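Local coordinates for protein gamma-D-glutamyl-L-lysine dipeptidyl-peptidase (Bacillus cereus ATCC 10987, PDB 3H41) that probably hydrolyses gamma-D-glutamyl-L-lysine bonds in murein peptides as a cysteine peptidase of the NlpC/P60 family, releasing L-Ala-gamma-D-Glu, at residues L18-D23 / N56-E61; D78-L83 / G98-K103. One frame throughout, in Å; residues are numbered along the deposited sequence.

Contact 1: residues L18-D23 / N56-E61; sequences LWTAPD and NANKLE. With ALA (alanine), chain B.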
loop_
_atom_site.group_PDB
_atom_site.type_symbol
_atom_site.label_atom_id
_atom_site.label_comp_id
_atom_site.label_asym_id
_atom_site.label_seq_id
_atom_site.Cartn_x
_atom_site.Cartn_y
_atom_site.Cartn_z
ATOM N N LEU A 18 7.997 -0.268 -7.584
ATOM C CA LEU A 18 8.990 0.709 -7.936
ATOM C C LEU A 18 10.375 0.304 -7.396
ATOM O O LEU A 18 10.529 -0.074 -6.228
ATOM C CB LEU A 18 8.593 2.079 -7.388
ATOM C CG LEU A 18 7.560 2.831 -8.266
ATOM C CD1 LEU A 18 6.206 2.151 -8.232
ATOM C CD2 LEU A 18 7.483 4.280 -7.754
ATOM N N TRP A 19 11.362 0.424 -8.263
ATOM C CA TRP A 19 12.744 -0.065 -8.022
ATOM C C TRP A 19 13.667 1.122 -7.743
ATOM O O TRP A 19 13.402 2.221 -8.220
ATOM C CB TRP A 19 13.245 -0.884 -9.234
ATOM C CG TRP A 19 12.461 -2.155 -9.377
ATOM C CD1 TRP A 19 11.171 -2.246 -9.794
ATOM C CD2 TRP A 19 12.850 -3.497 -9.007
ATOM N NE1 TRP A 19 10.735 -3.531 -9.737
ATOM C CE2 TRP A 19 11.742 -4.333 -9.268
ATOM C CE3 TRP A 19 14.035 -4.082 -8.535
ATOM C CZ2 TRP A 19 11.764 -5.728 -9.039
ATOM C CZ3 TRP A 19 14.055 -5.442 -8.292
ATOM C CH2 TRP A 19 12.933 -6.262 -8.565
ATOM N N THR A 20 14.747 0.891 -6.991
ATOM C CA THR A 20 15.713 1.928 -6.704
ATOM C C THR A 20 16.560 2.233 -7.934
ATOM O O THR A 20 17.198 3.248 -7.982
ATOM C CB THR A 20 16.661 1.513 -5.564
ATOM O OG1 THR A 20 17.291 0.265 -5.911
ATOM C CG2 THR A 20 15.872 1.381 -4.256
ATOM N N ALA A 21 16.574 1.358 -8.930
ATOM C CA ALA A 21 17.284 1.624 -10.177
ATOM C C ALA A 21 16.514 0.922 -11.247
ATOM O O ALA A 21 15.857 -0.067 -10.948
ATOM C CB ALA A 21 18.738 1.079 -10.123
ATOM N N PRO A 22 16.585 1.407 -12.490
ATOM C CA PRO A 22 15.911 0.675 -13.558
ATOM C C PRO A 22 16.707 -0.589 -13.958
ATOM O O PRO A 22 17.846 -0.763 -13.493
ATOM C CB PRO A 22 15.886 1.701 -14.700
ATOM C CG PRO A 22 17.132 2.521 -14.458
ATOM C CD PRO A 22 17.335 2.583 -12.997
ATOM N N ASP A 23 16.063 -1.477 -14.713
ATOM C CA ASP A 23 16.740 -2.667 -15.267
ATOM C C ASP A 23 17.373 -3.568 -14.233
ATOM O O ASP A 23 18.441 -4.157 -14.493
ATOM C CB ASP A 23 17.890 -2.252 -16.194
ATOM C CG ASP A 23 17.445 -1.379 -17.299
ATOM O OD1 ASP A 23 16.643 -1.868 -18.109
ATOM O OD2 ASP A 23 17.922 -0.219 -17.348
ATOM N N ASN A 56 18.142 -6.569 1.182
ATOM C CA ASN A 56 19.581 -6.511 1.439
ATOM C C ASN A 56 20.396 -5.958 0.278
ATOM O O ASN A 56 21.455 -5.398 0.496
ATOM C CB ASN A 56 20.104 -7.858 1.894
ATOM C CG ASN A 56 19.535 -8.267 3.219
ATOM O OD1 ASN A 56 18.913 -7.461 3.910
ATOM N ND2 ASN A 56 19.723 -9.521 3.583
ATOM N N ALA A 57 19.912 -6.095 -0.952
ATOM C CA ALA A 57 20.544 -5.444 -2.103
ATOM C C ALA A 57 19.871 -4.095 -2.407
ATOM O O ALA A 57 20.140 -3.461 -3.442
ATOM C CB ALA A 57 20.561 -6.386 -3.350
ATOM N N ASN A 58 19.029 -3.629 -1.490
ATOM C CA ASN A 58 18.357 -2.319 -1.590
ATOM C C ASN A 58 17.737 -2.055 -2.970
ATOM O O ASN A 58 18.124 -1.123 -3.712
ATOM C CB ASN A 58 19.339 -1.215 -1.202
ATOM C CG ASN A 58 18.671 0.143 -1.036
ATOM O OD1 ASN A 58 17.502 0.249 -0.645
ATOM N ND2 ASN A 58 19.430 1.200 -1.323
ATOM N N LYS A 59 16.797 -2.913 -3.328
ATOM C CA LYS A 59 16.262 -2.968 -4.687
ATOM C C LYS A 59 14.966 -2.203 -4.928
ATOM O O LYS A 59 14.723 -1.805 -6.065
ATOM C CB LYS A 59 16.067 -4.403 -5.146
ATOM C CG LYS A 59 17.376 -5.137 -5.406
ATOM C CD LYS A 59 18.022 -4.620 -6.714
ATOM C CE LYS A 59 19.504 -4.973 -6.783
ATOM N NZ LYS A 59 20.283 -3.997 -6.012
ATOM N N LEU A 60 14.126 -2.096 -3.904
ATOM C CA LEU A 60 12.765 -1.557 -4.014
ATOM C C LEU A 60 12.516 -0.279 -3.219
ATOM O O LEU A 60 13.132 -0.018 -2.185
ATOM C CB LEU A 60 11.750 -2.596 -3.547
ATOM C CG LEU A 60 11.764 -3.967 -4.230
ATOM C CD1 LEU A 60 10.607 -4.896 -3.718
ATOM C CD2 LEU A 60 11.770 -3.872 -5.775
ATOM N N GLU A 61 11.542 0.480 -3.703
ATOM C CA GLU A 61 11.151 1.742 -3.107
ATOM C C GLU A 61 9.784 1.665 -2.477
ATOM O O GLU A 61 9.630 1.971 -1.307
ATOM C CB GLU A 61 11.146 2.819 -4.188
ATOM C CG GLU A 61 12.523 3.163 -4.724
ATOM C CD GLU A 61 13.341 4.024 -3.768
ATOM O OE1 GLU A 61 13.036 4.096 -2.544
ATOM O OE2 GLU A 61 14.311 4.639 -4.259
HETATM N N ALA B . 10.426 2.314 1.263
HETATM C CA ALA B . 10.380 0.932 1.918
HETATM C C ALA B . 10.973 0.987 3.321
HETATM O O ALA B . 11.843 1.824 3.600
HETATM C CB ALA B . 11.156 -0.088 1.090
HETATM O O HOH W 1 19.534 -0.769 -6.910
#

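Contact 2: residues D78-L83 / G98-K103; sequences DWVKVL and GWMPEK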
loop_
_atom_site.group_PDB
_atom_site.type_symbol
_atom_site.label_atom_id
_atom_site.label_comp_id
_atom_site.label_asym_id
_atom_site.label_seq_id
_atom_site.Cartn_x
_atom_site.Cartn_y
_atom_site.Cartn_z
ATOM N N ASP A 78 13.113 1.257 -21.470
ATOM C CA ASP A 78 11.727 0.865 -21.158
ATOM C C ASP A 78 11.265 1.287 -19.744
ATOM O O ASP A 78 10.116 1.053 -19.376
ATOM C CB ASP A 78 11.578 -0.655 -21.282
ATOM C CG ASP A 78 11.781 -1.160 -22.707
ATOM O OD1 ASP A 78 11.379 -0.476 -23.670
ATOM O OD2 ASP A 78 12.336 -2.265 -22.870
ATOM N N TRP A 79 12.159 1.887 -18.962
ATOM C CA TRP A 79 11.865 2.271 -17.587
ATOM C C TRP A 79 11.671 3.767 -17.415
ATOM O O TRP A 79 12.349 4.567 -18.055
ATOM C CB TRP A 79 12.993 1.803 -16.674
ATOM C CG TRP A 79 13.056 0.317 -16.555
ATOM C CD1 TRP A 79 13.547 -0.547 -17.483
ATOM C CD2 TRP A 79 12.566 -0.501 -15.463
ATOM N NE1 TRP A 79 13.452 -1.848 -17.017
ATOM C CE2 TRP A 79 12.832 -1.839 -15.793
ATOM C CE3 TRP A 79 11.964 -0.219 -14.235
ATOM C CZ2 TRP A 79 12.500 -2.902 -14.942
ATOM C CZ3 TRP A 79 11.650 -1.253 -13.402
ATOM C CH2 TRP A 79 11.916 -2.589 -13.758
ATOM N N VAL A 80 10.742 4.141 -16.529
ATOM C CA VAL A 80 10.553 5.530 -16.124
ATOM C C VAL A 80 10.787 5.687 -14.643
ATOM O O VAL A 80 10.545 4.760 -13.866
ATOM C CB VAL A 80 9.146 6.082 -16.475
ATOM C CG1 VAL A 80 9.095 6.423 -17.972
ATOM C CG2 VAL A 80 7.990 5.098 -16.088
ATOM N N LYS A 81 11.221 6.885 -14.253
ATOM C CA LYS A 81 11.296 7.272 -12.880
ATOM C C LYS A 81 10.066 8.126 -12.650
ATOM O O LYS A 81 9.733 8.958 -13.509
ATOM C CB LYS A 81 12.585 8.032 -12.580
ATOM C CG LYS A 81 12.799 8.228 -11.082
ATOM C CD LYS A 81 14.039 9.037 -10.766
ATOM C CE LYS A 81 14.121 9.232 -9.264
ATOM N NZ LYS A 81 15.271 10.085 -8.901
ATOM N N VAL A 82 9.364 7.850 -11.541
ATOM C CA VAL A 82 8.075 8.478 -11.210
ATOM C C VAL A 82 8.070 8.922 -9.766
ATOM O O VAL A 82 8.872 8.448 -8.957
ATOM C CB VAL A 82 6.853 7.551 -11.536
ATOM C CG1 VAL A 82 6.930 7.025 -12.950
ATOM C CG2 VAL A 82 6.741 6.349 -10.577
ATOM N N LEU A 83 7.238 9.909 -9.468
ATOM C CA LEU A 83 6.927 10.289 -8.103
ATOM C C LEU A 83 5.466 9.909 -7.822
ATOM O O LEU A 83 4.540 10.407 -8.484
ATOM C CB LEU A 83 7.131 11.803 -7.878
ATOM C CG LEU A 83 8.484 12.338 -8.350
ATOM C CD1 LEU A 83 8.557 13.876 -8.135
ATOM C CD2 LEU A 83 9.632 11.604 -7.638
ATOM N N GLY A 98 10.745 6.382 -7.533
ATOM C CA GLY A 98 11.292 5.100 -7.909
ATOM C C GLY A 98 11.089 4.783 -9.370
ATOM O O GLY A 98 10.420 5.494 -10.059
ATOM N N TRP A 99 11.670 3.677 -9.808
ATOM C CA TRP A 99 11.679 3.271 -11.209
ATOM C C TRP A 99 10.728 2.112 -11.458
ATOM O O TRP A 99 10.643 1.154 -10.656
ATOM C CB TRP A 99 13.103 2.872 -11.623
ATOM C CG TRP A 99 14.072 3.997 -11.610
ATOM C CD1 TRP A 99 14.806 4.447 -10.556
ATOM C CD2 TRP A 99 14.459 4.796 -12.745
ATOM N NE1 TRP A 99 15.594 5.518 -10.958
ATOM C CE2 TRP A 99 15.404 5.739 -12.296
ATOM C CE3 TRP A 99 14.072 4.814 -14.084
ATOM C CZ2 TRP A 99 15.988 6.682 -13.145
ATOM C CZ3 TRP A 99 14.651 5.761 -14.934
ATOM C CH2 TRP A 99 15.596 6.677 -14.461
HETATM N N MSE A 100 9.996 2.209 -12.561
HETATM C CA MSE A 100 9.013 1.210 -12.946
HETATM C C MSE A 100 8.926 1.081 -14.479
HETATM O O MSE A 100 9.313 2.008 -15.200
HETATM C CB MSE A 100 7.656 1.567 -12.342
HETATM C CG MSE A 100 7.079 2.917 -12.798
HETATM SE SE MSE A 100 5.254 3.162 -12.128
HETATM C CE MSE A 100 4.464 1.823 -13.183
ATOM N N PRO A 101 8.429 -0.063 -14.990
ATOM C CA PRO A 101 8.255 -0.151 -16.458
ATOM C C PRO A 101 7.219 0.806 -16.970
ATOM O O PRO A 101 6.125 0.883 -16.414
ATOM C CB PRO A 101 7.795 -1.585 -16.682
ATOM C CG PRO A 101 8.310 -2.344 -15.470
ATOM C CD PRO A 101 8.192 -1.368 -14.346
ATOM N N GLU A 102 7.560 1.525 -18.029
ATOM C CA GLU A 102 6.607 2.449 -18.658
ATOM C C GLU A 102 5.302 1.772 -19.069
ATOM O O GLU A 102 4.236 2.392 -19.049
ATOM C CB GLU A 102 7.237 3.148 -19.870
ATOM C CG GLU A 102 6.386 4.352 -20.283
ATOM C CD GLU A 102 7.109 5.296 -21.234
ATOM O OE1 GLU A 102 7.861 4.794 -22.090
ATOM O OE2 GLU A 102 6.911 6.526 -21.115
ATOM N N LYS A 103 5.384 0.509 -19.448
ATOM C CA LYS A 103 4.220 -0.231 -19.881
ATOM C C LYS A 103 3.193 -0.496 -18.795
ATOM O O LYS A 103 2.092 -0.955 -19.116
ATOM C CB LYS A 103 4.607 -1.564 -20.526
ATOM C CG LYS A 103 5.298 -2.569 -19.605
ATOM C CD LYS A 103 5.810 -3.751 -20.419
ATOM C CE LYS A 103 6.396 -4.843 -19.561
ATOM N NZ LYS A 103 6.948 -5.973 -20.396
HETATM O O HOH W 2 8.074 -0.801 -20.334
#

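Contact 1: residues L18-D23 / N56-E61
Thr20 OG1 is held from two directions: it donates to Asn58 O at 2.7 Å, in the carbonyl plane and on a lone pair, and accepts a hydrogen bond from a water. With chi1 at 56°, OG1 sits between the backbone N and the carbonyl carbon of its own residue, the rotamer that brings it to this carbonyl. Asn58, at positive phi, is the C-prime residue of the Schellman motif closing helix 48-56, so the hydroxyl binds a carbonyl of the turn that ends the helix; Lys59 NZ folds back to Ala57 O at 2.6 Å. Backbone bonds continue the join, Thr20 N to Lys59 O (2.9 Å) and Glu61 N to Leu18 O (2.8 Å), around the non-hydrogen-bonded antiparallel pair Trp19 and Leu60.

The two side chains of that pair run alongside one another in a common direction. Leu60 CD2 stands 3.4 Å from the centroid of the Trp19 six-membered ring and only 9° off its normal, a CH-pi contact centred over the face. The Glu61 side chain crosses that of Thr20 at about a right angle, OE2 lying 3.6 Å from Thr20 CG2, while OE1 forms a salt bridge with Arg91. Beyond this strand pair lies the bound L-Ala-gamma-D-Glu, the dipeptide the enzyme releases: Glu61 O accepts a hydrogen bond from the alanine N at 2.7 Å, placing this two-strand pairing at the L-Ala pocket, where Glu61 and Tyr96 bind substrate.

Contact 2: residues D78-L83 / G98-K103
Strands 79-83 and 98-101 run antiparallel, their axes 4.6 Å apart at closest and their directions 140° apart, with paired backbone bonds at Val80-Met100 and Val82-Gly98. The ladder is prolonged past Pro101 by Glu102 N to Asp78 O, 2.9 Å and nearly straight; a water donating to the same Asp78 O also accepts from Lys103 N.

On the face carrying Lys81 and Trp99, a non-hydrogen-bonded pair, Lys81 CB lies over the centre of the indole six-membered ring, 3.5 Å from its centroid and 5° off the normal. CG of Lys81 is anti to the backbone N (chi1 -170°), and the extended chain passes obliquely across the ring, bringing CD to 3.9 Å from Trp99 NE1. The Trp79 indole is covered differently: Pro101 lies beside it, CD 3.6 Å from CZ3 of Trp79, with CG over the same ring but displaced toward the rim.

The other face holds Val80, Val82 and Met100, a selenomethionine. Val82 CG2 meets Met100 SE at 3.8 Å, the two side chains crossing at about a right angle, and Val80 CG2 rests 4.1 Å from Met100 CG. Leu18 and Leu105 extend this apolar layer, while Glu102 OE1 forms a salt bridge with Lys75. The chemistry implies a two-sided hairpin of the SH3-like domain: aliphatic packing buries one face, and on the other the contact with lysine is made by methylenes against the indole, through dispersion and CH-pi attraction rather than through the ammonium group.

In the fold
Contact 1 closes in sequence before contact 2 opens, yet their centres are only 11 Å apart and the two touch directly. Trp19 N approaches Trp99 O at 2.6 Å, a probable hydrogen bond joining strand 15-19 to strand 96-101, and the indoles of Trp19 and Trp79 meet edge-to-face. Leu18 CD2 packs on Val82 CG2 at 3.6 Å, bringing both contacts into one apolar layer. Contact 2 is the more buried, a regular hairpin ladder burying 624 Å² between its segments, both sides summed; contact 1, burying 408 Å², is partly buried and relies on a short bridge, a helix terminus and a hydroxyl. Contact 1 borders the bound alanine, whereas Gly98 of contact 2 is about 10 Å from it.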